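Local coordinates for protein erythrocyte binding antigen 140 (Plasmodium falciparum, PDB 4GF2) that probably binds a sialic acid-bearing receptor on the host red cell, glycophorin C, through two Duffy binding-like domains, helping the malaria parasite invade erythrocytes, at residues K289-G294 / M457-K462; G370-E375 / E451-V456; K475-L480 / D553-V558; S534-Q539 / E562-L567. The protein carries 3 engineered substitutions. All blocks are in the same frame, centred on the assembly; numbering follows the deposited sequence.

Contact 1 of 4, residues K289-G294 / M457-K462; sequences KSFLNG and MSAVLK
The ring of F291 is touched in two different ways by the backbone turn that carries A459 and V460. V460 CG1 comes up at the edge of the ring, near its plane, 4.3 Å from F291 CE2. A459 CB approaches obliquely and more closely, 3.5 Å from F291 CD2 and 3.8 Å from F291 CE2, so that one rim of the ring meets the methyl group. The other side of the ring plane is covered by the I373 side chain, whose CG2 lies over that face. With CG of F291 set beside its backbone N (chi1 -86°), the ring is carried out from the end of its helix into a wholly apolar meeting, and all three residues are buried. The turn itself is held by polar bonds: L461 N donates to S458 O at 3.2 Å, and V460 O accepts from K380 NZ. A459 and F291 are the nearest pair of the two backbones, their CA atoms 6.8 Å apart. The contact thus sets the last turn of helix 285-293 against the loop that leaves helix 435-457, with helix 361-382 packing on F291 through I373 and Q377 and on V460 through A376.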
loop_
_atom_site.group_PDB
_atom_site.type_symbol
_atom_site.label_atom_id
_atom_site.label_comp_id
_atom_site.label_asym_id
_atom_site.label_seq_id
_atom_site.Cartn_x
_atom_site.Cartn_y
_atom_site.Cartn_z
ATOM N N LYS A 289 -9.294 2.351 7.826
ATOM C CA LYS A 289 -8.903 3.618 8.429
ATOM C C LYS A 289 -9.760 3.914 9.651
ATOM O O LYS A 289 -9.273 4.458 10.640
ATOM C CB LYS A 289 -9.011 4.755 7.416
ATOM C CG LYS A 289 -7.912 4.757 6.371
ATOM C CD LYS A 289 -8.000 5.996 5.491
ATOM C CE LYS A 289 -6.955 5.979 4.384
ATOM N NZ LYS A 289 -7.001 7.222 3.557
ATOM N N SER A 290 -11.035 3.548 9.579
ATOM C CA SER A 290 -11.941 3.722 10.708
ATOM C C SER A 290 -11.499 2.854 11.883
ATOM O O SER A 290 -11.419 3.325 13.018
ATOM C CB SER A 290 -13.371 3.366 10.304
ATOM O OG SER A 290 -14.263 3.545 11.390
ATOM N N PHE A 291 -11.204 1.587 11.595
ATOM C CA PHE A 291 -10.815 0.621 12.619
ATOM C C PHE A 291 -9.455 0.917 13.247
ATOM O O PHE A 291 -9.209 0.556 14.396
ATOM C CB PHE A 291 -10.793 -0.792 12.028
ATOM C CG PHE A 291 -12.124 -1.488 12.063
ATOM C CD1 PHE A 291 -13.189 -1.021 11.314
ATOM C CD2 PHE A 291 -12.302 -2.621 12.837
ATOM C CE1 PHE A 291 -14.412 -1.667 11.345
ATOM C CE2 PHE A 291 -13.523 -3.271 12.872
ATOM C CZ PHE A 291 -14.576 -2.795 12.123
ATOM N N LEU A 292 -8.570 1.563 12.493
ATOM C CA LEU A 292 -7.217 1.832 12.978
ATOM C C LEU A 292 -7.019 3.263 13.461
ATOM O O LEU A 292 -6.190 3.516 14.332
ATOM C CB LEU A 292 -6.188 1.527 11.891
ATOM C CG LEU A 292 -5.945 0.052 11.579
ATOM C CD1 LEU A 292 -4.905 -0.073 10.483
ATOM C CD2 LEU A 292 -5.507 -0.718 12.819
ATOM N N ASN A 293 -7.770 4.197 12.887
ATOM C CA ASN A 293 -7.576 5.611 13.183
ATOM C C ASN A 293 -8.866 6.390 13.441
ATOM O O ASN A 293 -8.820 7.512 13.943
ATOM C CB ASN A 293 -6.814 6.279 12.032
ATOM C CG ASN A 293 -5.454 5.651 11.789
ATOM O OD1 ASN A 293 -4.476 5.990 12.454
ATOM N ND2 ASN A 293 -5.386 4.735 10.830
ATOM N N GLY A 294 -10.010 5.801 13.107
ATOM C CA GLY A 294 -11.268 6.526 13.135
ATOM C C GLY A 294 -12.225 6.051 14.211
ATOM O O GLY A 294 -11.800 5.490 15.222
ATOM N N MET A 457 -9.424 -6.714 14.280
ATOM C CA MET A 457 -10.357 -7.772 14.657
ATOM C C MET A 457 -10.843 -7.585 16.085
ATOM O O MET A 457 -11.981 -7.918 16.406
ATOM C CB MET A 457 -9.706 -9.149 14.513
ATOM C CG MET A 457 -9.404 -9.550 13.077
ATOM S SD MET A 457 -8.857 -11.266 12.959
ATOM C CE MET A 457 -10.402 -12.141 13.175
ATOM N N SER A 458 -9.978 -7.049 16.939
ATOM C CA SER A 458 -10.301 -6.874 18.346
ATOM C C SER A 458 -11.222 -5.681 18.566
ATOM O O SER A 458 -11.715 -5.463 19.677
ATOM C CB SER A 458 -9.020 -6.693 19.163
ATOM O OG SER A 458 -8.309 -5.534 18.762
ATOM N N ALA A 459 -11.453 -4.914 17.506
ATOM C CA ALA A 459 -12.261 -3.703 17.598
ATOM C C ALA A 459 -13.734 -4.003 17.853
ATOM O O ALA A 459 -14.481 -3.132 18.297
ATOM C CB ALA A 459 -12.112 -2.883 16.334
ATOM N N VAL A 460 -14.156 -5.232 17.572
ATOM C CA VAL A 460 -15.560 -5.600 17.741
ATOM C C VAL A 460 -15.866 -6.151 19.135
ATOM O O VAL A 460 -16.994 -6.563 19.406
ATOM C CB VAL A 460 -16.001 -6.635 16.693
ATOM C CG1 VAL A 460 -15.710 -6.123 15.292
ATOM C CG2 VAL A 460 -15.313 -7.973 16.936
ATOM N N LEU A 461 -14.870 -6.145 20.017
ATOM C CA LEU A 461 -15.037 -6.687 21.363
ATOM C C LEU A 461 -15.139 -5.592 22.424
ATOM O O LEU A 461 -14.410 -4.601 22.378
ATOM C CB LEU A 461 -13.859 -7.597 21.710
ATOM C CG LEU A 461 -13.634 -8.799 20.796
ATOM C CD1 LEU A 461 -12.271 -9.408 21.067
ATOM C CD2 LEU A 461 -14.729 -9.834 20.986
ATOM N N LYS A 462 -16.042 -5.779 23.382
ATOM C CA LYS A 462 -16.088 -4.919 24.558
ATOM C C LYS A 462 -14.826 -5.180 25.366
ATOM O O LYS A 462 -14.349 -6.314 25.420
ATOM C CB LYS A 462 -17.319 -5.228 25.411
ATOM C CG LYS A 462 -18.652 -5.035 24.708
ATOM C CD LYS A 462 -19.805 -5.422 25.626
ATOM C CE LYS A 462 -21.151 -5.292 24.934
ATOM N NZ LYS A 462 -22.270 -5.734 25.813
#

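Contact 2 of 4, residues G370-E375 / E451-V456; sequences GASIYE and ENVWKV
S372 and I373 meet V453 and V456 in a small first shell of side chains. V456 is the central piece: its CB lies 3.6 Å from I373 CG1, the two side chains crossing at about a right angle, while its CG2 is 4.0 Å from S372 CB. With CG1 of V456 beside the backbone N (chi1 -59°), CG2 falls between that N and the carbonyl carbon and faces S372 and I373 on the facing helix. One turn earlier, V453 CG1 packs 3.5 Å from S372 OG. This is a methyl group beside a hydroxyl and not a polar bond; the buried oxygen is satisfied inside its own helix by L368 O. Outside this shell, L402 and Y399 of helix 388-407 lie against S372 and V453 respectively, and I287 of helix 285-293 covers I373. The axes of the two short segments approach to 9.1 Å and run in similar directions, crossing at -30°. Close packing of helices 361-382 and 435-457, far apart in sequence yet side by side in space, is characteristic of the helical core of a Duffy binding-like domain, here the second of the two.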
loop_
_atom_site.group_PDB
_atom_site.type_symbol
_atom_site.label_atom_id
_atom_site.label_comp_id
_atom_site.label_asym_id
_atom_site.label_seq_id
_atom_site.Cartn_x
_atom_site.Cartn_y
_atom_site.Cartn_z
ATOM N N GLY A 370 -9.006 -6.203 5.277
ATOM C CA GLY A 370 -10.411 -6.186 4.916
ATOM C C GLY A 370 -11.086 -7.476 5.334
ATOM O O GLY A 370 -12.114 -7.473 6.017
ATOM N N ALA A 371 -10.498 -8.592 4.927
ATOM C CA ALA A 371 -11.024 -9.897 5.288
ATOM C C ALA A 371 -11.104 -10.040 6.807
ATOM O O ALA A 371 -12.091 -10.549 7.341
ATOM C CB ALA A 371 -10.158 -10.990 4.695
ATOM N N SER A 372 -10.064 -9.585 7.498
ATOM C CA SER A 372 -9.999 -9.692 8.952
ATOM C C SER A 372 -11.127 -8.908 9.612
ATOM O O SER A 372 -11.743 -9.371 10.579
ATOM C CB SER A 372 -8.654 -9.177 9.462
ATOM O OG SER A 372 -7.583 -9.960 8.965
ATOM N N ILE A 373 -11.393 -7.717 9.089
ATOM C CA ILE A 373 -12.444 -6.875 9.642
ATOM C C ILE A 373 -13.818 -7.524 9.469
ATOM O O ILE A 373 -14.571 -7.660 10.432
ATOM C CB ILE A 373 -12.415 -5.469 9.016
ATOM C CG1 ILE A 373 -11.229 -4.686 9.580
ATOM C CG2 ILE A 373 -13.707 -4.716 9.304
ATOM C CD1 ILE A 373 -10.954 -3.381 8.876
ATOM N N TYR A 374 -14.138 -7.944 8.250
ATOM C CA TYR A 374 -15.438 -8.547 7.983
ATOM C C TYR A 374 -15.618 -9.851 8.749
ATOM O O TYR A 374 -16.691 -10.116 9.282
ATOM C CB TYR A 374 -15.645 -8.759 6.483
ATOM C CG TYR A 374 -15.733 -7.456 5.727
ATOM C CD1 TYR A 374 -16.732 -6.538 6.012
ATOM C CD2 TYR A 374 -14.809 -7.135 4.740
ATOM C CE1 TYR A 374 -16.817 -5.338 5.334
ATOM C CE2 TYR A 374 -14.880 -5.935 4.059
ATOM C CZ TYR A 374 -15.887 -5.041 4.362
ATOM O OH TYR A 374 -15.964 -3.851 3.683
ATOM N N GLU A 375 -14.569 -10.662 8.821
ATOM C CA GLU A 375 -14.644 -11.886 9.603
ATOM C C GLU A 375 -15.040 -11.546 11.036
ATOM O O GLU A 375 -15.919 -12.182 11.614
ATOM C CB GLU A 375 -13.311 -12.632 9.584
ATOM C CG GLU A 375 -13.286 -13.887 10.449
ATOM C CD GLU A 375 -14.250 -14.957 9.971
ATOM O OE1 GLU A 375 -14.839 -14.793 8.881
ATOM O OE2 GLU A 375 -14.413 -15.973 10.681
ATOM N N GLU A 451 0.104 -7.800 14.229
ATOM C CA GLU A 451 -0.375 -6.894 15.267
ATOM C C GLU A 451 -1.556 -6.056 14.774
ATOM O O GLU A 451 -2.593 -5.981 15.433
ATOM C CB GLU A 451 0.759 -5.984 15.746
ATOM C CG GLU A 451 1.878 -6.723 16.464
ATOM C CD GLU A 451 3.024 -5.812 16.866
ATOM O OE1 GLU A 451 3.024 -4.632 16.452
ATOM O OE2 GLU A 451 3.925 -6.276 17.599
ATOM N N ASN A 452 -1.396 -5.428 13.616
ATOM C CA ASN A 452 -2.485 -4.668 13.017
ATOM C C ASN A 452 -3.700 -5.546 12.730
ATOM O O ASN A 452 -4.840 -5.112 12.881
ATOM C CB ASN A 452 -2.020 -3.988 11.728
ATOM C CG ASN A 452 -1.270 -2.698 11.989
ATOM O OD1 ASN A 452 -1.545 -1.990 12.958
ATOM N ND2 ASN A 452 -0.318 -2.382 11.118
ATOM N N VAL A 453 -3.456 -6.784 12.317
ATOM C CA VAL A 453 -4.548 -7.701 12.036
ATOM C C VAL A 453 -5.370 -7.894 13.305
ATOM O O VAL A 453 -6.598 -7.847 13.275
ATOM C CB VAL A 453 -4.036 -9.064 11.533
ATOM C CG1 VAL A 453 -5.180 -10.070 11.457
ATOM C CG2 VAL A 453 -3.369 -8.910 10.176
ATOM N N TRP A 454 -4.690 -8.100 14.427
ATOM C CA TRP A 454 -5.392 -8.282 15.687
ATOM C C TRP A 454 -6.087 -6.997 16.125
ATOM O O TRP A 454 -7.169 -7.038 16.710
ATOM C CB TRP A 454 -4.449 -8.749 16.792
ATOM C CG TRP A 454 -5.164 -8.846 18.093
ATOM C CD1 TRP A 454 -5.001 -8.046 19.182
ATOM C CD2 TRP A 454 -6.194 -9.781 18.430
ATOM N NE1 TRP A 454 -5.857 -8.434 20.183
ATOM C CE2 TRP A 454 -6.599 -9.498 19.746
ATOM C CE3 TRP A 454 -6.807 -10.834 17.748
ATOM C CZ2 TRP A 454 -7.587 -10.229 20.394
ATOM C CZ3 TRP A 454 -7.787 -11.559 18.391
ATOM C CH2 TRP A 454 -8.168 -11.254 19.701
ATOM N N LYS A 455 -5.457 -5.858 15.853
ATOM C CA LYS A 455 -6.032 -4.567 16.211
ATOM C C LYS A 455 -7.416 -4.386 15.599
ATOM O O LYS A 455 -8.355 -3.989 16.289
ATOM C CB LYS A 455 -5.119 -3.421 15.767
ATOM C CG LYS A 455 -4.029 -3.072 16.766
ATOM C CD LYS A 455 -3.155 -1.929 16.271
ATOM C CE LYS A 455 -2.134 -1.526 17.322
ATOM N NZ LYS A 455 -1.239 -0.436 16.849
ATOM N N VAL A 456 -7.544 -4.675 14.306
ATOM C CA VAL A 456 -8.810 -4.449 13.617
ATOM C C VAL A 456 -9.858 -5.487 14.008
ATOM O O VAL A 456 -11.046 -5.176 14.073
ATOM C CB VAL A 456 -8.650 -4.415 12.070
ATOM C CG1 VAL A 456 -7.679 -3.319 11.658
ATOM C CG2 VAL A 456 -8.199 -5.758 11.533
#

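Contact 3 of 4, residues K475-L480 / D553-V558; sequences KIPQFL and DNIDEV
The start of a long helix, with P477 at its N-cap position, is where this part of the Duffy binding-like fold receives an apolar residue, I555, from a distant loop. The whole contact converges on one methyl group. I555 CD1 lies 3.3 Å from P477 CG and equally 3.3 Å from P477 CD, so it sits against the CG-CD side of the pyrrolidine ring, and that packing is tight. From the first turn of the helix L480 also reaches it: L480 CD1 and I555 CD1 meet tip to tip at 3.8 Å. The length of the isoleucine explains how one atom serves both partners. Its CG1 stands beside the backbone N (chi1 -58°) and the chain then runs fully extended (chi2 180°), carrying CD1 as far from the loop backbone as it can go. The CA-CB bonds of P477, L480 and I555 all point toward the other segment, and the contacts found between the segments are apolar.

Tyrosines extend the apolar packing. Y552, just ahead of the loop segment, touches L480 and V558, as does Y543 of helix 518-548. Nearby, E557, whose backbone takes a left-handed helical conformation, forms a salt bridge with K570, and K475 forms one with D471. L480 is buried, whereas P477 and I555 are partly exposed, so the contact runs from the interior to the surface. The arrangement is that of a connecting loop, residues 553-558 between helix 518-548 and helix 563-570, packed against the proline-capped N-terminus of helix 478-508, a local element of this helical Duffy binding-like region.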
loop_
_atom_site.group_PDB
_atom_site.type_symbol
_atom_site.label_atom_id
_atom_site.label_comp_id
_atom_site.label_asym_id
_atom_site.label_seq_id
_atom_site.Cartn_x
_atom_site.Cartn_y
_atom_site.Cartn_z
ATOM N N LYS A 475 0.329 -19.383 17.887
ATOM C CA LYS A 475 1.509 -20.235 17.765
ATOM C C LYS A 475 1.194 -21.710 18.015
ATOM O O LYS A 475 2.020 -22.578 17.736
ATOM C CB LYS A 475 2.609 -19.774 18.730
ATOM C CG LYS A 475 3.207 -18.417 18.395
ATOM C CD LYS A 475 4.584 -18.256 19.021
ATOM C CE LYS A 475 5.213 -16.911 18.679
ATOM N NZ LYS A 475 4.658 -15.796 19.494
ATOM N N ILE A 476 0.005 -21.994 18.538
ATOM C CA ILE A 476 -0.396 -23.369 18.820
ATOM C C ILE A 476 -0.818 -24.089 17.543
ATOM O O ILE A 476 -1.632 -23.568 16.780
ATOM C CB ILE A 476 -1.569 -23.415 19.813
ATOM C CG1 ILE A 476 -1.114 -22.919 21.186
ATOM C CG2 ILE A 476 -2.121 -24.832 19.925
ATOM C CD1 ILE A 476 -2.208 -22.914 22.227
ATOM N N PRO A 477 -0.269 -25.291 17.308
ATOM C CA PRO A 477 -0.651 -26.080 16.136
ATOM C C PRO A 477 -2.148 -26.012 15.864
ATOM O O PRO A 477 -2.966 -26.232 16.759
ATOM C CB PRO A 477 -0.228 -27.495 16.524
ATOM C CG PRO A 477 0.976 -27.282 17.369
ATOM C CD PRO A 477 0.734 -25.993 18.129
ATOM N N GLN A 478 -2.491 -25.689 14.623
ATOM C CA GLN A 478 -3.874 -25.477 14.225
ATOM C C GLN A 478 -4.792 -26.610 14.693
ATOM O O GLN A 478 -5.819 -26.359 15.320
ATOM C CB GLN A 478 -3.946 -25.333 12.707
ATOM C CG GLN A 478 -5.302 -24.930 12.179
ATOM C CD GLN A 478 -5.260 -24.621 10.700
ATOM O OE1 GLN A 478 -4.677 -25.372 9.917
ATOM N NE2 GLN A 478 -5.859 -23.503 10.307
ATOM N N PHE A 479 -4.422 -27.850 14.390
ATOM C CA PHE A 479 -5.247 -28.996 14.758
ATOM C C PHE A 479 -5.592 -29.005 16.242
ATOM O O PHE A 479 -6.719 -29.324 16.623
ATOM C CB PHE A 479 -4.550 -30.306 14.412
ATOM C CG PHE A 479 -5.167 -31.499 15.075
ATOM C CD1 PHE A 479 -6.397 -31.977 14.659
ATOM C CD2 PHE A 479 -4.526 -32.136 16.125
ATOM C CE1 PHE A 479 -6.972 -33.073 15.270
ATOM C CE2 PHE A 479 -5.095 -33.232 16.740
ATOM C CZ PHE A 479 -6.319 -33.701 16.312
ATOM N N LEU A 480 -4.615 -28.670 17.077
ATOM C CA LEU A 480 -4.827 -28.635 18.518
ATOM C C LEU A 480 -5.852 -27.565 18.879
ATOM O O LEU A 480 -6.684 -27.764 19.766
ATOM C CB LEU A 480 -3.507 -28.384 19.252
ATOM C CG LEU A 480 -2.487 -29.526 19.194
ATOM C CD1 LEU A 480 -1.167 -29.112 19.830
ATOM C CD2 LEU A 480 -3.034 -30.769 19.875
ATOM N N ASP A 553 6.273 -31.969 21.658
ATOM C CA ASP A 553 7.304 -31.947 22.691
ATOM C C ASP A 553 7.476 -30.553 23.285
ATOM O O ASP A 553 7.619 -30.402 24.499
ATOM C CB ASP A 553 8.644 -32.424 22.125
ATOM C CG ASP A 553 8.917 -33.886 22.422
ATOM O OD1 ASP A 553 7.946 -34.657 22.570
ATOM O OD2 ASP A 553 10.106 -34.262 22.507
ATOM N N ASN A 554 7.463 -29.539 22.424
ATOM C CA ASN A 554 7.691 -28.162 22.854
ATOM C C ASN A 554 6.403 -27.436 23.236
ATOM O O ASN A 554 6.382 -26.210 23.336
ATOM C CB ASN A 554 8.413 -27.377 21.756
ATOM C CG ASN A 554 9.688 -28.056 21.293
ATOM O OD1 ASN A 554 10.735 -27.952 21.937
ATOM N ND2 ASN A 554 9.608 -28.756 20.165
ATOM N N ILE A 555 5.334 -28.195 23.453
ATOM C CA ILE A 555 4.041 -27.610 23.782
ATOM C C ILE A 555 3.587 -28.039 25.168
ATOM O O ILE A 555 3.111 -29.158 25.354
ATOM C CB ILE A 555 2.969 -28.018 22.758
ATOM C CG1 ILE A 555 3.393 -27.583 21.355
ATOM C CG2 ILE A 555 1.623 -27.410 23.129
ATOM C CD1 ILE A 555 2.394 -27.931 20.276
ATOM N N ASP A 556 3.735 -27.142 26.138
ATOM C CA ASP A 556 3.333 -27.426 27.511
ATOM C C ASP A 556 1.819 -27.573 27.612
ATOM O O ASP A 556 1.081 -27.137 26.725
ATOM C CB ASP A 556 3.815 -26.319 28.448
ATOM C CG ASP A 556 5.322 -26.166 28.442
ATOM O OD1 ASP A 556 5.933 -26.342 27.365
ATOM O OD2 ASP A 556 5.896 -25.873 29.513
ATOM N N GLU A 557 1.364 -28.187 28.700
ATOM C CA GLU A 557 -0.056 -28.464 28.894
ATOM C C GLU A 557 -0.611 -29.295 27.739
ATOM O O GLU A 557 -1.786 -29.187 27.387
ATOM C CB GLU A 557 -0.847 -27.160 29.049
ATOM C CG GLU A 557 -0.742 -26.537 30.435
ATOM C CD GLU A 557 -1.527 -25.242 30.557
ATOM O OE1 GLU A 557 -2.067 -24.771 29.533
ATOM O OE2 GLU A 557 -1.605 -24.697 31.678
ATOM N N VAL A 558 0.247 -30.128 27.159
ATOM C CA VAL A 558 -0.149 -31.041 26.089
ATOM C C VAL A 558 0.699 -32.308 26.138
ATOM O O VAL A 558 0.176 -33.419 26.037
ATOM C CB VAL A 558 0.006 -30.401 24.694
ATOM C CG1 VAL A 558 -0.179 -31.452 23.601
ATOM C CG2 VAL A 558 -0.985 -29.259 24.512
#

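Contact 4 of 4, residues S534-Q539 / E562-L567; sequences SEYEKQ and EANVYL
Next to Y536, whose ring reaches across to N564 and L567, the carbonyl oxygen E535 O is gripped by two donors of one residue. Q539 N supplies the usual helical bond at 3.2 Å, and Q539 NE2 adds a side-chain bond at 3.1 Å that is fairly straight at its hydrogen (161°). The two donors reach the oxygen from opposite faces of the carbonyl plane; the amide comes from well above it, yet E535 O lies almost in the amide's own plane. This bond would restrain rotation of the Q539 amide on the buried side of its helix.

The contact proper is carried by Y536. CG of the tyrosine points opposite to its backbone N (chi1 171°), which swings the ring out until its end nears the other helix, although its CA-CB bond points neither toward that helix nor away from it. Y536 OH then lies 3.6 Å from N564 CB, beside the aliphatic base of the asparagine, the ring and amide planes being 41° apart. L567 CD1 approaches the edge of the same ring, close to its plane, 4.1 Å from Y536 CE1. Both meetings are by packing alone. On the facing helix E562, at the N-cap position, offers its carbonyl O to V565 N and, at 2.9 Å, to Y566 N, which secures the first turn.

Helix 518-548 and the short helix 563-570 are joined in this way, with F584 meeting the Y536 ring. W486 and F483 of helix 478-508 pack against Y536 and L567, so helix 478-508 contacts both.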
loop_
_atom_site.group_PDB
_atom_site.type_symbol
_atom_site.label_atom_id
_atom_site.label_comp_id
_atom_site.label_asym_id
_atom_site.label_seq_id
_atom_site.Cartn_x
_atom_site.Cartn_y
_atom_site.Cartn_z
ATOM N N SER A 534 -17.798 -40.528 15.724
ATOM C CA SER A 534 -16.812 -40.780 14.678
ATOM C C SER A 534 -15.835 -39.611 14.556
ATOM O O SER A 534 -14.633 -39.819 14.386
ATOM C CB SER A 534 -17.489 -41.074 13.334
ATOM O OG SER A 534 -18.385 -40.048 12.951
ATOM N N GLU A 535 -16.349 -38.389 14.664
ATOM C CA GLU A 535 -15.506 -37.202 14.592
ATOM C C GLU A 535 -14.493 -37.237 15.726
ATOM O O GLU A 535 -13.305 -36.972 15.531
ATOM C CB GLU A 535 -16.351 -35.936 14.702
ATOM C CG GLU A 535 -17.308 -35.722 13.548
ATOM C CD GLU A 535 -18.239 -34.548 13.787
ATOM O OE1 GLU A 535 -18.149 -33.931 14.868
ATOM O OE2 GLU A 535 -19.058 -34.241 12.895
ATOM N N TYR A 536 -14.984 -37.570 16.914
ATOM C CA TYR A 536 -14.150 -37.684 18.099
ATOM C C TYR A 536 -13.043 -38.708 17.890
ATOM O O TYR A 536 -11.878 -38.440 18.171
ATOM C CB TYR A 536 -15.013 -38.085 19.296
ATOM C CG TYR A 536 -14.231 -38.442 20.537
ATOM C CD1 TYR A 536 -13.848 -37.465 21.447
ATOM C CD2 TYR A 536 -13.882 -39.757 20.805
ATOM C CE1 TYR A 536 -13.136 -37.789 22.587
ATOM C CE2 TYR A 536 -13.170 -40.090 21.942
ATOM C CZ TYR A 536 -12.801 -39.102 22.829
ATOM O OH TYR A 536 -12.091 -39.430 23.961
ATOM N N GLU A 537 -13.416 -39.881 17.385
ATOM C CA GLU A 537 -12.468 -40.970 17.183
ATOM C C GLU A 537 -11.368 -40.584 16.206
ATOM O O GLU A 537 -10.195 -40.882 16.433
ATOM C CB GLU A 537 -13.195 -42.216 16.679
ATOM C CG GLU A 537 -14.041 -42.900 17.738
ATOM C CD GLU A 537 -14.822 -44.075 17.187
ATOM O OE1 GLU A 537 -14.964 -44.167 15.949
ATOM O OE2 GLU A 537 -15.290 -44.909 17.991
ATOM N N LYS A 538 -11.753 -39.927 15.116
ATOM C CA LYS A 538 -10.789 -39.475 14.121
ATOM C C LYS A 538 -9.731 -38.588 14.764
ATOM O O LYS A 538 -8.534 -38.852 14.653
ATOM C CB LYS A 538 -11.492 -38.703 13.000
ATOM C CG LYS A 538 -12.220 -39.581 11.991
ATOM C CD LYS A 538 -12.796 -38.746 10.854
ATOM C CE LYS A 538 -13.429 -39.612 9.773
ATOM N NZ LYS A 538 -14.647 -40.321 10.253
ATOM N N GLN A 539 -10.181 -37.539 15.440
ATOM C CA GLN A 539 -9.274 -36.549 16.007
ATOM C C GLN A 539 -8.441 -37.108 17.152
ATOM O O GLN A 539 -7.279 -36.742 17.320
ATOM C CB GLN A 539 -10.065 -35.338 16.484
ATOM C CG GLN A 539 -10.725 -34.574 15.357
ATOM C CD GLN A 539 -11.714 -33.559 15.867
ATOM O OE1 GLN A 539 -11.439 -32.361 15.886
ATOM N NE2 GLN A 539 -12.873 -34.035 16.295
ATOM N N GLU A 562 -3.507 -37.546 27.945
ATOM C CA GLU A 562 -4.471 -38.305 27.160
ATOM C C GLU A 562 -5.421 -37.352 26.441
ATOM O O GLU A 562 -5.835 -36.334 26.998
ATOM C CB GLU A 562 -5.253 -39.271 28.053
ATOM C CG GLU A 562 -5.280 -40.704 27.542
ATOM C CD GLU A 562 -3.902 -41.338 27.495
ATOM O OE1 GLU A 562 -3.562 -42.098 28.429
ATOM O OE2 GLU A 562 -3.161 -41.079 26.523
ATOM N N ALA A 563 -5.754 -37.685 25.199
ATOM C CA ALA A 563 -6.599 -36.837 24.365
ATOM C C ALA A 563 -7.806 -36.302 25.129
ATOM O O ALA A 563 -8.058 -35.094 25.137
ATOM C CB ALA A 563 -7.059 -37.605 23.134
ATOM N N ASN A 564 -8.551 -37.199 25.767
ATOM C CA ASN A 564 -9.771 -36.807 26.464
ATOM C C ASN A 564 -9.480 -35.928 27.679
ATOM O O ASN A 564 -10.360 -35.213 28.162
ATOM C CB ASN A 564 -10.593 -38.037 26.866
ATOM C CG ASN A 564 -9.808 -39.017 27.712
ATOM O OD1 ASN A 564 -8.714 -38.714 28.183
ATOM N ND2 ASN A 564 -10.370 -40.207 27.911
ATOM N N VAL A 565 -8.244 -35.974 28.164
ATOM C CA VAL A 565 -7.830 -35.105 29.259
ATOM C C VAL A 565 -7.557 -33.709 28.725
ATOM O O VAL A 565 -7.993 -32.712 29.300
ATOM C CB VAL A 565 -6.573 -35.638 29.966
ATOM C CG1 VAL A 565 -5.982 -34.571 30.878
ATOM C CG2 VAL A 565 -6.902 -36.902 30.751
ATOM N N TYR A 566 -6.827 -33.646 27.619
ATOM C CA TYR A 566 -6.558 -32.382 26.952
ATOM C C TYR A 566 -7.854 -31.613 26.718
ATOM O O TYR A 566 -7.903 -30.395 26.889
ATOM C CB TYR A 566 -5.840 -32.633 25.627
ATOM C CG TYR A 566 -5.800 -31.435 24.709
ATOM C CD1 TYR A 566 -4.771 -30.508 24.787
ATOM C CD2 TYR A 566 -6.792 -31.235 23.759
ATOM C CE1 TYR A 566 -4.732 -29.412 23.944
ATOM C CE2 TYR A 566 -6.763 -30.145 22.914
ATOM C CZ TYR A 566 -5.732 -29.237 23.010
ATOM O OH TYR A 566 -5.709 -28.153 22.166
ATOM N N LEU A 567 -8.908 -32.329 26.338
ATOM C CA LEU A 567 -10.198 -31.699 26.092
ATOM C C LEU A 567 -10.788 -31.126 27.376
ATOM O O LEU A 567 -11.081 -29.935 27.448
ATOM C CB LEU A 567 -11.182 -32.694 25.472
ATOM C CG LEU A 567 -10.984 -33.025 23.991
ATOM C CD1 LEU A 567 -12.062 -33.989 23.525
ATOM C CD2 LEU A 567 -10.997 -31.764 23.139
#

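How the contacts relate
Contacts 1 and 2 belong to one buried core, their centres about 8 Å apart: F291 of contact 1 packs on I373 and V456 of contact 2, and both rest on helices 361-382 and 435-457. Contact 2 joins two helices directly, whereas contact 1 brings a helix end to a loop. Contacts 3 and 4 lie farther out, only partly buried, their centres about 15 Å apart and their segments alternating along the chain. They touch through a probable hydrogen bond, L480 O to Y566 OH at 2.6 Å. All four depend on apolar packing across the segments, but all touching residues of the first two are buried, against one of three in each outer contact.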